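Local structure of epsin-2 (Saccharomyces cerevisiae, 6ENR) at residues I36-L39 and D40-Q44; S88-C91 and V92-C95. The protein binds membranes enriched in PtdIns(3,5)P2 and PtdIns(4,5)P2 and is required for endocytosis and actin localization. All coordinates share one frame; numbering follows the deposited sequence.

The chain enters through helix 19-26 and reaches contact 1 on helix 36-45. Helices 49-63 and 70-86 follow, and contact 2 lies at the start of helix 89-97. Both contacts are local, one helical turn against the next, so neither closes a long loop. They run in series, without nesting or crossing. The centres of contact 1 and contact 2 are about 16 Å apart, and the nearest atoms of contact 1 and contact 2 about 4 Å apart. Helix 70-86 packs against both. S46 also links them, because its OG is hydrogen-bonded to A43 O and to S88 N. Contact 1 joins this core to helix 19-26. Contact 2 joins it to helices 49-63, 120-134 and 136-144 of the all-helical ENTH domain.

Contact 1 of 2, residues I36-L39 and D40-Q44; sequences IDTL and DDLAQ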
ATOM      1  N   ILE A  36      -6.881 -10.795  -4.096  1.00 22.50           N
ATOM      2  CA  ILE A  36      -6.384 -11.380  -2.833  1.00 25.04           C
ATOM      3  C   ILE A  36      -5.268 -12.369  -3.115  1.00 20.12           C
ATOM      4  O   ILE A  36      -4.348 -12.532  -2.328  1.00 22.08           O
ATOM      5  CB  ILE A  36      -7.543 -11.910  -1.915  1.00 26.72           C
ATOM      6  CG1 ILE A  36      -8.297 -10.720  -1.352  1.00 30.68           C
ATOM      7  CG2 ILE A  36      -7.022 -12.614  -0.674  1.00 32.06           C
ATOM      8  CD1 ILE A  36      -7.590  -9.920  -0.254  1.00 34.22           C
ATOM      9  N   ASP A  37      -5.309 -13.024  -4.254  1.00 21.25           N
ATOM     10  CA  ASP A  37      -4.313 -13.989  -4.609  1.00 23.24           C
ATOM     11  C   ASP A  37      -2.957 -13.250  -4.592  1.00 20.65           C
ATOM     12  O   ASP A  37      -1.996 -13.693  -3.997  1.00 19.08           O
ATOM     13  CB  ASP A  37      -4.584 -14.573  -6.019  1.00 27.95           C
ATOM     14  CG  ASP A  37      -5.859 -15.432  -6.101  1.00 31.85           C
ATOM     15  OD1 ASP A  37      -6.547 -15.606  -5.061  1.00 38.93           O
ATOM     16  OD2 ASP A  37      -6.199 -15.907  -7.218  1.00 30.17           O
ATOM     17  N   THR A  38      -2.949 -12.100  -5.245  1.00 19.11           N
ATOM     18  CA  THR A  38      -1.761 -11.246  -5.433  1.00 20.37           C
ATOM     19  C   THR A  38      -1.286 -10.657  -4.108  1.00 17.59           C
ATOM     20  O   THR A  38      -0.088 -10.633  -3.864  1.00 15.70           O
ATOM     21  CB  THR A  38      -2.126 -10.092  -6.411  1.00 22.48           C
ATOM     22  OG1 THR A  38      -2.346 -10.663  -7.707  1.00 25.75           O
ATOM     23  CG2 THR A  38      -1.051  -9.026  -6.485  1.00 26.33           C
ATOM     24  N   LEU A  39      -2.224 -10.142  -3.315  1.00 17.10           N
ATOM     25  CA  LEU A  39      -1.894  -9.546  -1.974  1.00 17.71           C
ATOM     26  C   LEU A  39      -1.279 -10.604  -1.076  1.00 18.54           C
ATOM     27  O   LEU A  39      -0.199 -10.402  -0.491  1.00 16.44           O
ATOM     28  CB  LEU A  39      -3.127  -8.981  -1.328  1.00 20.76           C
ATOM     29  CG  LEU A  39      -3.710  -7.733  -2.074  1.00 19.50           C
ATOM     30  CD1 LEU A  39      -5.040  -7.411  -1.496  1.00 21.31           C
ATOM     31  CD2 LEU A  39      -2.872  -6.474  -1.922  1.00 19.81           C
ATOM     32  N   ASP A  40      -1.887 -11.787  -1.038  1.00 17.39           N
ATOM     33  CA  ASP A  40      -1.293 -12.835  -0.204  1.00 19.74           C
ATOM     34  C   ASP A  40       0.081 -13.355  -0.684  1.00 17.68           C
ATOM     35  O   ASP A  40       0.942 -13.602   0.151  1.00 16.91           O
ATOM     36  CB  ASP A  40      -2.256 -13.971   0.078  1.00 21.49           C
ATOM     37  CG  ASP A  40      -1.935 -14.592   1.445  1.00 25.33           C
ATOM     38  OD1 ASP A  40      -2.109 -13.907   2.555  1.00 27.99           O
ATOM     39  OD2 ASP A  40      -1.387 -15.662   1.396  1.00 24.61           O
ATOM     40  N   ASP A  41       0.358 -13.333  -1.995  1.00 16.96           N
ATOM     41  CA  ASP A  41       1.662 -13.737  -2.468  1.00 19.64           C
ATOM     42  C   ASP A  41       2.697 -12.659  -2.060  1.00 17.39           C
ATOM     43  O   ASP A  41       3.746 -12.955  -1.513  1.00 21.30           O
ATOM     44  CB  ASP A  41       1.542 -13.899  -3.973  1.00 21.04           C
ATOM     45  CG  ASP A  41       2.691 -14.657  -4.601  1.00 27.51           C
ATOM     46  OD1 ASP A  41       3.607 -15.220  -3.938  1.00 28.72           O
ATOM     47  OD2 ASP A  41       2.641 -14.710  -5.833  1.00 25.60           O
ATOM     48  N   LEU A  42       2.371 -11.398  -2.273  1.00 15.15           N
ATOM     49  CA  LEU A  42       3.184 -10.274  -1.753  1.00 16.71           C
ATOM     50  C   LEU A  42       3.484 -10.412  -0.310  1.00 16.41           C
ATOM     51  O   LEU A  42       4.648 -10.320   0.104  1.00 13.45           O
ATOM     52  CB  LEU A  42       2.594  -8.920  -2.049  1.00 16.86           C
ATOM     53  CG  LEU A  42       2.615  -8.626  -3.576  1.00 18.18           C
ATOM     54  CD1 LEU A  42       1.615  -7.545  -3.845  1.00 19.27           C
ATOM     55  CD2 LEU A  42       3.974  -8.137  -4.086  1.00 20.32           C
ATOM     56  N   ALA A  43       2.451 -10.698   0.463  1.00 16.10           N
ATOM     57  CA  ALA A  43       2.636 -10.831   1.863  1.00 15.46           C
ATOM     58  C   ALA A  43       3.571 -11.923   2.191  1.00 14.97           C
ATOM     59  O   ALA A  43       4.525 -11.705   2.972  1.00 14.74           O
ATOM     60  CB  ALA A  43       1.293 -11.014   2.589  1.00 16.78           C
ATOM     61  N   GLN A  44       3.415 -13.080   1.540  1.00 15.07           N
ATOM     62  CA  GLN A  44       4.360 -14.151   1.779  1.00 17.00           C
ATOM     63  C   GLN A  44       5.809 -13.824   1.421  1.00 16.43           C
ATOM     64  O   GLN A  44       6.780 -14.158   2.139  1.00 14.49           O
ATOM     65  CB  GLN A  44       3.963 -15.387   1.048  1.00 21.52           C
ATOM     66  CG  GLN A  44       2.708 -16.059   1.592  1.00 26.64           C
ATOM     67  CD  GLN A  44       2.415 -15.932   3.100  1.00 31.43           C
ATOM     68  OE1 GLN A  44       3.213 -16.353   3.996  1.00 36.63           O
ATOM     69  NE2 GLN A  44       1.215 -15.394   3.398  1.00 38.72           N
TER
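With T38 OG1 beside the backbone N (chi1 -68°), CG2 is left trans to that nitrogen, and L42 holds CG beside its own backbone N. These settings lay the two side chains alongside each other, pointing the same way. The setting is one turn of alpha helix, i to i+4, in helix 36-45 of the ENTH domain. T38 CG2 meets L42 CD1 at 4.0 Å, a methyl-to-methyl contact. L42 CG also passes 3.4 Å from T38 O, so the leucine branch leans over the carbonyl that receives its own N-H. That bond, L42 N to T38 O, is 3.0 Å long and nearly straight at the hydrogen (176°). Both side chains touch L22 of helix 19-26.

L39 and A43 are buried. A43 N gives a 2.8 Å bond to L39 O, and A43 CB rests 3.5 Å from the same oxygen. Y82 of helix 70-86 touches both residues, and its OH is hydrogen-bonded to D40 OD1, which ties the two helices together.

T38 OG1 is hydrogen-bonded to S35 OG, just before the helix, and D41 OD1 forms a salt bridge with R45. The carboxylate of D40 has a second partner in the next turn. Q44 NE2 reaches D40 OD2 over 3.3 Å from above the carboxylate plane, with an N-H...O angle of 143°.

Contact 2 of 2, residues S88-C91 and V92-C95; sequences SENC and VLWC
L93 folds back over the first turn of helix 89-97, where its side chain meets E89 and N90. L93 CB sits 3.7 Å from N90 O. L93 CG, held beside the backbone N (chi1 -68°), comes to 3.7 Å from E89 O. At the tip, L93 CD1 approaches N90 ND2 at 3.8 Å, and the two side chains cross obliquely. This is a van der Waals contact between a methyl and an amide nitrogen.

E89 O takes two backbone donors. L93 N gives the i to i+4 bond to E89 O at 3.2 Å. V92 N makes a weak i to i+3 bond to the same oxygen. V92 CB adds a contact with E89 O at 3.4 Å. The next two bonds, W94 N to N90 O and C95 N to C91 O, carry the alpha-helical pattern onward.

C91 and C95 pack on helix 70-86, V92 on helices 120-134 and 136-144, and W94 on helices 49-63 and 70-86. E89 OE2 makes a long, weak ion pair with R143 NH2.

S88 starts the helix. S88 OG, anti to the backbone N of its own residue, accepts from N90 N at 3.1 Å with an N-H...O angle of 145°. C91 N bonds to S88 O at 2.8 Å. The arrangement is a serine N-cap, opening one of the helices packed together in the ENTH fold.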
ATOM      1  N   SER A  88       5.458  -9.237   6.586  1.00 15.60           N
ATOM      2  CA  SER A  88       6.563  -9.089   7.527  1.00 17.63           C
ATOM      3  C   SER A  88       6.416  -7.852   8.439  1.00 18.12           C
ATOM      4  O   SER A  88       5.986  -6.762   8.027  1.00 14.61           O
ATOM      5  CB  SER A  88       7.854  -8.905   6.652  1.00 19.83           C
ATOM      6  OG  SER A  88       8.927  -8.633   7.445  1.00 24.74           O
ATOM      7  N   GLU A  89       6.932  -7.998   9.655  1.00 17.75           N
ATOM      8  CA  GLU A  89       6.952  -6.899  10.620  1.00 18.38           C
ATOM      9  C   GLU A  89       7.747  -5.773  10.021  1.00 16.98           C
ATOM     10  O   GLU A  89       7.535  -4.620  10.340  1.00 15.43           O
ATOM     11  CB  GLU A  89       7.604  -7.355  11.935  1.00 23.88           C
ATOM     12  CG  GLU A  89       7.012  -8.581  12.604  1.00 29.99           C
ATOM     13  CD  GLU A  89       7.154  -9.979  11.883  1.00 38.82           C
ATOM     14  OE1 GLU A  89       7.842 -10.196  10.785  1.00 31.60           O
ATOM     15  OE2 GLU A  89       6.561 -10.933  12.476  1.00 49.45           O
ATOM     16  N   ASN A  90       8.697  -6.092   9.134  1.00 16.30           N
ATOM     17  CA  ASN A  90       9.436  -5.037   8.413  1.00 18.96           C
ATOM     18  C   ASN A  90       8.578  -4.094   7.571  1.00 15.93           C
ATOM     19  O   ASN A  90       8.967  -2.919   7.384  1.00 17.40           O
ATOM     20  CB  ASN A  90      10.551  -5.638   7.549  1.00 18.18           C
ATOM     21  CG  ASN A  90      11.561  -6.476   8.357  1.00 23.70           C
ATOM     22  OD1 ASN A  90      12.046  -7.536   7.877  1.00 27.97           O
ATOM     23  ND2 ASN A  90      11.917  -5.993   9.537  1.00 20.44           N
ATOM     24  N   CYS A  91       7.434  -4.573   7.084  1.00 15.13           N
ATOM     25  CA  CYS A  91       6.433  -3.699   6.404  1.00 15.82           C
ATOM     26  C   CYS A  91       5.859  -2.579   7.263  1.00 15.76           C
ATOM     27  O   CYS A  91       5.771  -1.408   6.835  1.00 18.08           O
ATOM     28  CB  CYS A  91       5.258  -4.505   5.839  1.00 15.98           C
ATOM     29  SG  CYS A  91       5.813  -5.812   4.700  1.00 18.37           S
ATOM     30  N   VAL A  92       5.687  -2.926   8.500  1.00 16.97           N
ATOM     31  CA  VAL A  92       5.286  -1.957   9.504  1.00 16.79           C
ATOM     32  C   VAL A  92       6.388  -0.963   9.791  1.00 17.88           C
ATOM     33  O   VAL A  92       6.139   0.238   9.809  1.00 19.16           O
ATOM     34  CB  VAL A  92       4.828  -2.626  10.811  1.00 17.70           C
ATOM     35  CG1 VAL A  92       4.220  -1.573  11.706  1.00 18.28           C
ATOM     36  CG2 VAL A  92       3.797  -3.702  10.562  1.00 19.18           C
ATOM     37  N   LEU A  93       7.600  -1.461  10.019  1.00 18.95           N
ATOM     38  CA  LEU A  93       8.728  -0.597  10.297  1.00 20.83           C
ATOM     39  C   LEU A  93       8.979   0.331   9.174  1.00 20.22           C
ATOM     40  O   LEU A  93       9.286   1.515   9.408  1.00 19.25           O
ATOM     41  CB  LEU A  93       9.975  -1.421  10.558  1.00 19.78           C
ATOM     42  CG  LEU A  93       9.958  -2.222  11.832  1.00 22.36           C
ATOM     43  CD1 LEU A  93      11.158  -3.154  11.869  1.00 23.43           C
ATOM     44  CD2 LEU A  93       9.948  -1.222  13.024  1.00 25.61           C
ATOM     45  N   TRP A  94       8.867  -0.183   7.912  1.00 18.99           N
ATOM     46  CA  TRP A  94       8.962   0.678   6.733  1.00 19.86           C
ATOM     47  C   TRP A  94       7.958   1.858   6.765  1.00 19.05           C
ATOM     48  O   TRP A  94       8.327   3.016   6.463  1.00 21.60           O
ATOM     49  CB  TRP A  94       8.850  -0.135   5.404  1.00 19.51           C
ATOM     50  CG  TRP A  94       9.090   0.726   4.155  1.00 19.22           C
ATOM     51  CD1 TRP A  94      10.273   0.855   3.434  1.00 20.24           C
ATOM     52  CD2 TRP A  94       8.141   1.569   3.510  1.00 22.38           C
ATOM     53  NE1 TRP A  94      10.105   1.774   2.419  1.00 22.45           N
ATOM     54  CE2 TRP A  94       8.793   2.179   2.402  1.00 23.05           C
ATOM     55  CE3 TRP A  94       6.749   1.819   3.704  1.00 23.32           C
ATOM     56  CZ2 TRP A  94       8.138   3.083   1.557  1.00 25.27           C
ATOM     57  CZ3 TRP A  94       6.102   2.737   2.859  1.00 23.71           C
ATOM     58  CH2 TRP A  94       6.785   3.346   1.798  1.00 24.56           C
ATOM     59  N   CYS A  95       6.706   1.573   7.104  1.00 19.04           N
ATOM     60  CA  CYS A  95       5.668   2.652   7.147  1.00 21.30           C
ATOM     61  C   CYS A  95       6.002   3.692   8.227  1.00 21.92           C
ATOM     62  O   CYS A  95       5.912   4.963   8.025  1.00 20.87           O
ATOM     63  CB  CYS A  95       4.258   2.093   7.379  1.00 20.39           C
ATOM     64  SG  CYS A  95       3.589   1.041   6.103  1.00 19.23           S
TER